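Local coordinates for N-acetylmuramoyl-L-alanine amidase domain-containing protein SAOUHSC_02979 (Staphylococcus aureus, PDB 5T1Q) that probably cleaves bacterial cell-wall peptidoglycan as a secreted amidase, this chain being the part that holds its glucosaminidase-type and CHAP regions, at residues Ser35-Thr39 and Gly338-His342; Lys237-Ser243 and Tyr258-Phe264. All blocks are in the same frame, centred on the assembly; numbering follows the deposited sequence.

Contact 1 of 2, residues Ser35-Thr39 and Gly338-His342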
# COMPACT_ATOMS: atom_id res chain seq x y z
N SER A 35 0.67 1.95 2.11
CA SER A 35 1.71 0.93 2.29
C SER A 35 1.45 -0.35 1.50
O SER A 35 0.32 -0.76 1.34
CB SER A 35 1.84 0.56 3.76
OG SER A 35 2.10 1.70 4.54
N LEU A 36 2.53 -0.95 1.03
CA LEU A 36 2.49 -2.20 0.32
C LEU A 36 2.99 -3.30 1.25
O LEU A 36 3.77 -3.04 2.16
CB LEU A 36 3.35 -2.14 -0.93
CG LEU A 36 2.86 -1.08 -1.93
CD1 LEU A 36 3.92 -0.83 -2.97
CD2 LEU A 36 1.54 -1.50 -2.57
N PHE A 37 2.51 -4.51 1.00
CA PHE A 37 2.80 -5.67 1.81
C PHE A 37 3.08 -6.90 0.97
O PHE A 37 2.55 -7.04 -0.14
CB PHE A 37 1.60 -6.00 2.70
CG PHE A 37 1.28 -4.94 3.71
CD1 PHE A 37 0.51 -3.85 3.36
CD2 PHE A 37 1.77 -5.03 5.01
CE1 PHE A 37 0.24 -2.87 4.27
CE2 PHE A 37 1.49 -4.05 5.93
CZ PHE A 37 0.72 -2.97 5.56
N GLU A 38 3.89 -7.80 1.51
CA GLU A 38 4.19 -9.06 0.85
C GLU A 38 3.72 -10.16 1.80
O GLU A 38 3.58 -9.94 3.01
CB GLU A 38 5.68 -9.12 0.55
CG GLU A 38 6.03 -9.96 -0.68
CD GLU A 38 7.36 -9.58 -1.30
OE1 GLU A 38 7.90 -8.51 -0.95
OE2 GLU A 38 7.86 -10.34 -2.16
N THR A 39 3.43 -11.34 1.25
CA THR A 39 3.02 -12.48 2.08
C THR A 39 4.22 -12.97 2.89
O THR A 39 5.31 -13.10 2.36
CB THR A 39 2.46 -13.65 1.25
OG1 THR A 39 3.27 -13.83 0.06
CG2 THR A 39 1.01 -13.39 0.85
N GLY A 338 -2.92 -3.71 -2.39
CA GLY A 338 -1.61 -3.39 -1.81
C GLY A 338 -0.74 -4.62 -1.48
O GLY A 338 0.15 -4.55 -0.63
N ILE A 339 -1.01 -5.72 -2.16
CA ILE A 339 -0.29 -6.96 -1.94
C ILE A 339 0.64 -7.27 -3.11
O ILE A 339 0.22 -7.23 -4.26
CB ILE A 339 -1.26 -8.15 -1.80
CG1 ILE A 339 -2.33 -7.88 -0.74
CG2 ILE A 339 -0.50 -9.44 -1.50
CD1 ILE A 339 -1.79 -7.66 0.64
N ILE A 340 1.89 -7.53 -2.80
CA ILE A 340 2.88 -7.97 -3.76
C ILE A 340 2.88 -9.51 -3.64
O ILE A 340 2.97 -10.03 -2.55
CB ILE A 340 4.27 -7.42 -3.40
CG1 ILE A 340 4.27 -5.90 -3.58
CG2 ILE A 340 5.36 -8.06 -4.25
CD1 ILE A 340 5.46 -5.24 -2.92
N SER A 341 2.69 -10.20 -4.76
CA SER A 341 2.62 -11.67 -4.81
C SER A 341 3.48 -12.22 -5.95
O SER A 341 4.09 -11.48 -6.71
CB SER A 341 1.16 -12.13 -4.99
OG SER A 341 0.63 -11.61 -6.19
N HIS A 342 3.53 -13.54 -6.04
CA HIS A 342 4.39 -14.20 -7.01
C HIS A 342 3.77 -15.50 -7.45
O HIS A 342 2.99 -16.10 -6.72
CB HIS A 342 5.75 -14.54 -6.37
CG HIS A 342 6.05 -13.78 -5.11
ND1 HIS A 342 5.84 -14.32 -3.86
CD2 HIS A 342 6.53 -12.53 -4.91
CE1 HIS A 342 6.18 -13.43 -2.94
NE2 HIS A 342 6.59 -12.34 -3.55
O HOH W 1 4.05 -15.75 -1.58
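Glu38 reaches along its neighbouring strand to His342, whose NE2 donates to Glu38 OE2 over 2.7 Å, nearly straight at 163°. OE2 sits close to the ring plane, at the imidazole edge, and accepts through its anti lone pair, while the carboxylate as a whole is turned 51° from the ring. The reach comes from an extended chain: CG stands opposite the backbone N (chi1 -151°), and on the way the carboxylate carbon CD passes over Ile340 CG2 at 3.9 Å. A water 2.6 Å from Thr39 OG1 gives His342 ND1 a weak second partner. Beneath these side chains the strands run parallel. Phe37 takes its N-H to Gly338 O (2.9 Å) and returns its own O to Ile340 N (2.8 Å), spending both backbone groups on one neighbouring strand, as in a parallel bridge. Leu36 CD2 rests 3.8 Å from Gly338 CA. On the sheet face opposite Glu38 and Ile340, Phe37 and Ile339 pack beside Phe52 of strand 52-54 and Lys198 of helix 195-205. The carboxylate thus holds one edge of the imidazole, the weak water bond adding little, and its negative charge would tend to favour the protonated ring.

Contact 2 of 2, residues Lys237-Ser243 and Tyr258-Phe264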
# COMPACT_ATOMS: atom_id res chain seq x y z
N LYS A 237 16.08 -11.41 -3.97
CA LYS A 237 16.28 -10.17 -3.23
C LYS A 237 14.93 -9.60 -2.75
O LYS A 237 13.95 -9.61 -3.49
CB LYS A 237 17.00 -9.14 -4.12
CG LYS A 237 17.21 -7.78 -3.49
CD LYS A 237 17.77 -6.77 -4.47
CE LYS A 237 19.21 -7.07 -4.86
NZ LYS A 237 19.79 -5.97 -5.66
N PRO A 238 14.88 -9.13 -1.49
CA PRO A 238 13.62 -8.57 -1.00
C PRO A 238 13.23 -7.29 -1.74
O PRO A 238 14.10 -6.58 -2.27
CB PRO A 238 13.90 -8.28 0.49
CG PRO A 238 15.39 -8.27 0.63
CD PRO A 238 15.93 -9.16 -0.45
N PHE A 239 11.93 -7.01 -1.80
CA PHE A 239 11.47 -5.81 -2.45
C PHE A 239 11.77 -4.59 -1.59
O PHE A 239 11.67 -4.66 -0.37
CB PHE A 239 9.97 -5.85 -2.75
CG PHE A 239 9.47 -4.59 -3.42
CD1 PHE A 239 9.80 -4.31 -4.74
CD2 PHE A 239 8.71 -3.66 -2.72
CE1 PHE A 239 9.37 -3.15 -5.36
CE2 PHE A 239 8.27 -2.50 -3.33
CZ PHE A 239 8.60 -2.24 -4.66
N ARG A 240 12.14 -3.50 -2.24
CA ARG A 240 12.38 -2.20 -1.59
C ARG A 240 12.05 -1.11 -2.60
O ARG A 240 12.34 -1.26 -3.78
CB ARG A 240 13.83 -2.04 -1.07
CG ARG A 240 14.21 -3.02 0.03
CD ARG A 240 15.51 -2.66 0.77
NE ARG A 240 15.35 -1.64 1.83
CZ ARG A 240 15.61 -0.32 1.73
NH1 ARG A 240 15.43 0.47 2.79
NH2 ARG A 240 16.06 0.22 0.59
N GLU A 241 11.43 -0.05 -2.12
CA GLU A 241 11.07 1.10 -2.95
C GLU A 241 12.36 1.89 -3.12
O GLU A 241 12.97 2.33 -2.15
CB GLU A 241 9.97 1.91 -2.26
CG GLU A 241 9.34 3.04 -3.07
CD GLU A 241 8.06 3.59 -2.44
OE1 GLU A 241 7.27 2.80 -1.85
OE2 GLU A 241 7.80 4.81 -2.57
N VAL A 242 12.80 2.03 -4.37
CA VAL A 242 14.08 2.66 -4.68
C VAL A 242 13.95 4.16 -4.91
O VAL A 242 14.42 4.98 -4.12
CB VAL A 242 14.71 2.00 -5.94
CG1 VAL A 242 16.10 2.59 -6.22
CG2 VAL A 242 14.78 0.49 -5.78
N SER A 243 13.29 4.50 -6.01
CA SER A 243 13.17 5.89 -6.44
C SER A 243 12.22 6.74 -5.60
O SER A 243 11.40 6.23 -4.82
CB SER A 243 12.73 5.93 -7.91
OG SER A 243 11.46 5.32 -8.08
N TYR A 258 8.42 -1.17 -12.59
CA TYR A 258 9.35 -0.06 -12.70
C TYR A 258 10.32 -0.06 -11.51
O TYR A 258 11.53 0.00 -11.71
CB TYR A 258 8.59 1.27 -12.76
CG TYR A 258 9.47 2.51 -12.73
CD1 TYR A 258 9.88 3.08 -11.51
CD2 TYR A 258 9.90 3.12 -13.91
CE1 TYR A 258 10.70 4.21 -11.48
CE2 TYR A 258 10.71 4.24 -13.88
CZ TYR A 258 11.12 4.78 -12.67
OH TYR A 258 11.92 5.90 -12.66
N ASN A 259 9.77 -0.17 -10.30
CA ASN A 259 10.59 -0.18 -9.07
C ASN A 259 11.43 -1.43 -8.90
O ASN A 259 12.61 -1.35 -8.57
CB ASN A 259 9.73 0.05 -7.82
CG ASN A 259 9.32 1.51 -7.66
OD1 ASN A 259 8.25 1.92 -8.09
ND2 ASN A 259 10.22 2.31 -7.14
N ARG A 260 10.84 -2.59 -9.16
CA ARG A 260 11.58 -3.83 -9.00
C ARG A 260 12.77 -3.88 -9.94
O ARG A 260 13.84 -4.33 -9.55
CB ARG A 260 10.65 -5.04 -9.22
CG ARG A 260 11.30 -6.41 -9.04
CD ARG A 260 11.86 -6.58 -7.65
NE ARG A 260 12.32 -7.94 -7.40
CZ ARG A 260 12.91 -8.35 -6.28
NH1 ARG A 260 13.14 -7.49 -5.29
NH2 ARG A 260 13.29 -9.61 -6.16
N MSE A 261 12.59 -3.38 -11.17
CA MSE A 261 13.68 -3.35 -12.16
C MSE A 261 14.81 -2.47 -11.68
O MSE A 261 15.98 -2.78 -11.88
CB MSE A 261 13.20 -2.85 -13.52
CG MSE A 261 12.44 -3.94 -14.27
SE MSE A 261 11.77 -3.24 -16.00
CE MSE A 261 13.39 -3.82 -16.94
N LYS A 262 14.47 -1.34 -11.06
CA LYS A 262 15.49 -0.44 -10.51
C LYS A 262 16.38 -1.05 -9.44
O LYS A 262 17.53 -0.68 -9.33
CB LYS A 262 14.89 0.87 -10.00
CG LYS A 262 14.90 1.96 -11.03
CD LYS A 262 14.25 3.24 -10.54
CE LYS A 262 14.62 4.41 -11.43
NZ LYS A 262 14.46 4.11 -12.88
N GLN A 263 15.86 -1.98 -8.64
CA GLN A 263 16.68 -2.64 -7.63
C GLN A 263 17.86 -3.38 -8.25
O GLN A 263 18.86 -3.63 -7.57
CB GLN A 263 15.88 -3.64 -6.81
CG GLN A 263 14.76 -3.04 -5.99
CD GLN A 263 14.17 -4.06 -5.05
OE1 GLN A 263 13.10 -4.61 -5.31
NE2 GLN A 263 14.90 -4.37 -3.98
N PHE A 264 17.72 -3.75 -9.52
CA PHE A 264 18.79 -4.45 -10.22
C PHE A 264 19.57 -3.56 -11.20
O PHE A 264 20.25 -4.06 -12.09
CB PHE A 264 18.23 -5.69 -10.90
CG PHE A 264 17.60 -6.66 -9.95
CD1 PHE A 264 18.38 -7.48 -9.15
CD2 PHE A 264 16.21 -6.73 -9.82
CE1 PHE A 264 17.79 -8.38 -8.27
CE2 PHE A 264 15.62 -7.63 -8.95
CZ PHE A 264 16.41 -8.46 -8.17
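Lys237 O is gripped by both terminal nitrogens of Arg260, NH2 at 2.8 Å and NH1 at 2.9 Å. The guanidinium meets it end-on and close to its own plane, but NH1 stands well above the carbonyl plane whereas NH2 is only slightly tilted from it. A bend at chi2 (60°) turns the otherwise extended arginine toward the loop. Its NH2 also forms a salt bridge with Glu319 of strand 314-321, and Phe264 CE2 lies over one guanidinium face. Gln263 handles the next carbonyl: NE2 donates to Pro238 O at 2.9 Å, nearly straight (173°) and in the carbonyl plane. Its other end, OE1, accepts from Arg260 NH1 within the same segment, so the amide is fixed at both ends. That OE1 also lies 3.4 Å from Phe239 CD1, with ring and amide almost perpendicular. Around this polar cluster, Lys237 runs past Gln263 and Phe264 in the opposite direction, CE 3.9 Å from Phe264 CE1, and its NZ makes a weak bond to Gln263 O. Further along the loop, Phe239 turns its ring edge to Asn259 CB, and Val242 CG2, poorly ordered, lies 3.5 Å from Gln263 CG. An irregular loop is thus clasped to residues 258-264, which carry the later part of helix 253-262, in the CHAP domain, a fold of the papain-like cysteine peptidase clan.

Both segments of contact 2 fall between the two of contact 1 along the chain: residues 35-39 come first, then 237-243 and 258-264, and finally 338-342. Their centres lie 13 Å apart, and they meet directly, Phe239 CD2 packing on Ile340 CD1 at 3.6 Å. Contact 1 joins strand 37-39, near the N-terminus, to strand 339-345 of the mixed sheet, whereas contact 2 fastens a loop to helix 253-262. From that helix, Tyr256 packs against Ile340 of the sheet and Trp255 against Leu36, next to Phe37. A strand from early in the chain therefore adds to the sheet that strand 339-345 belongs to, some 300 residues later, tying distant parts of the chain together.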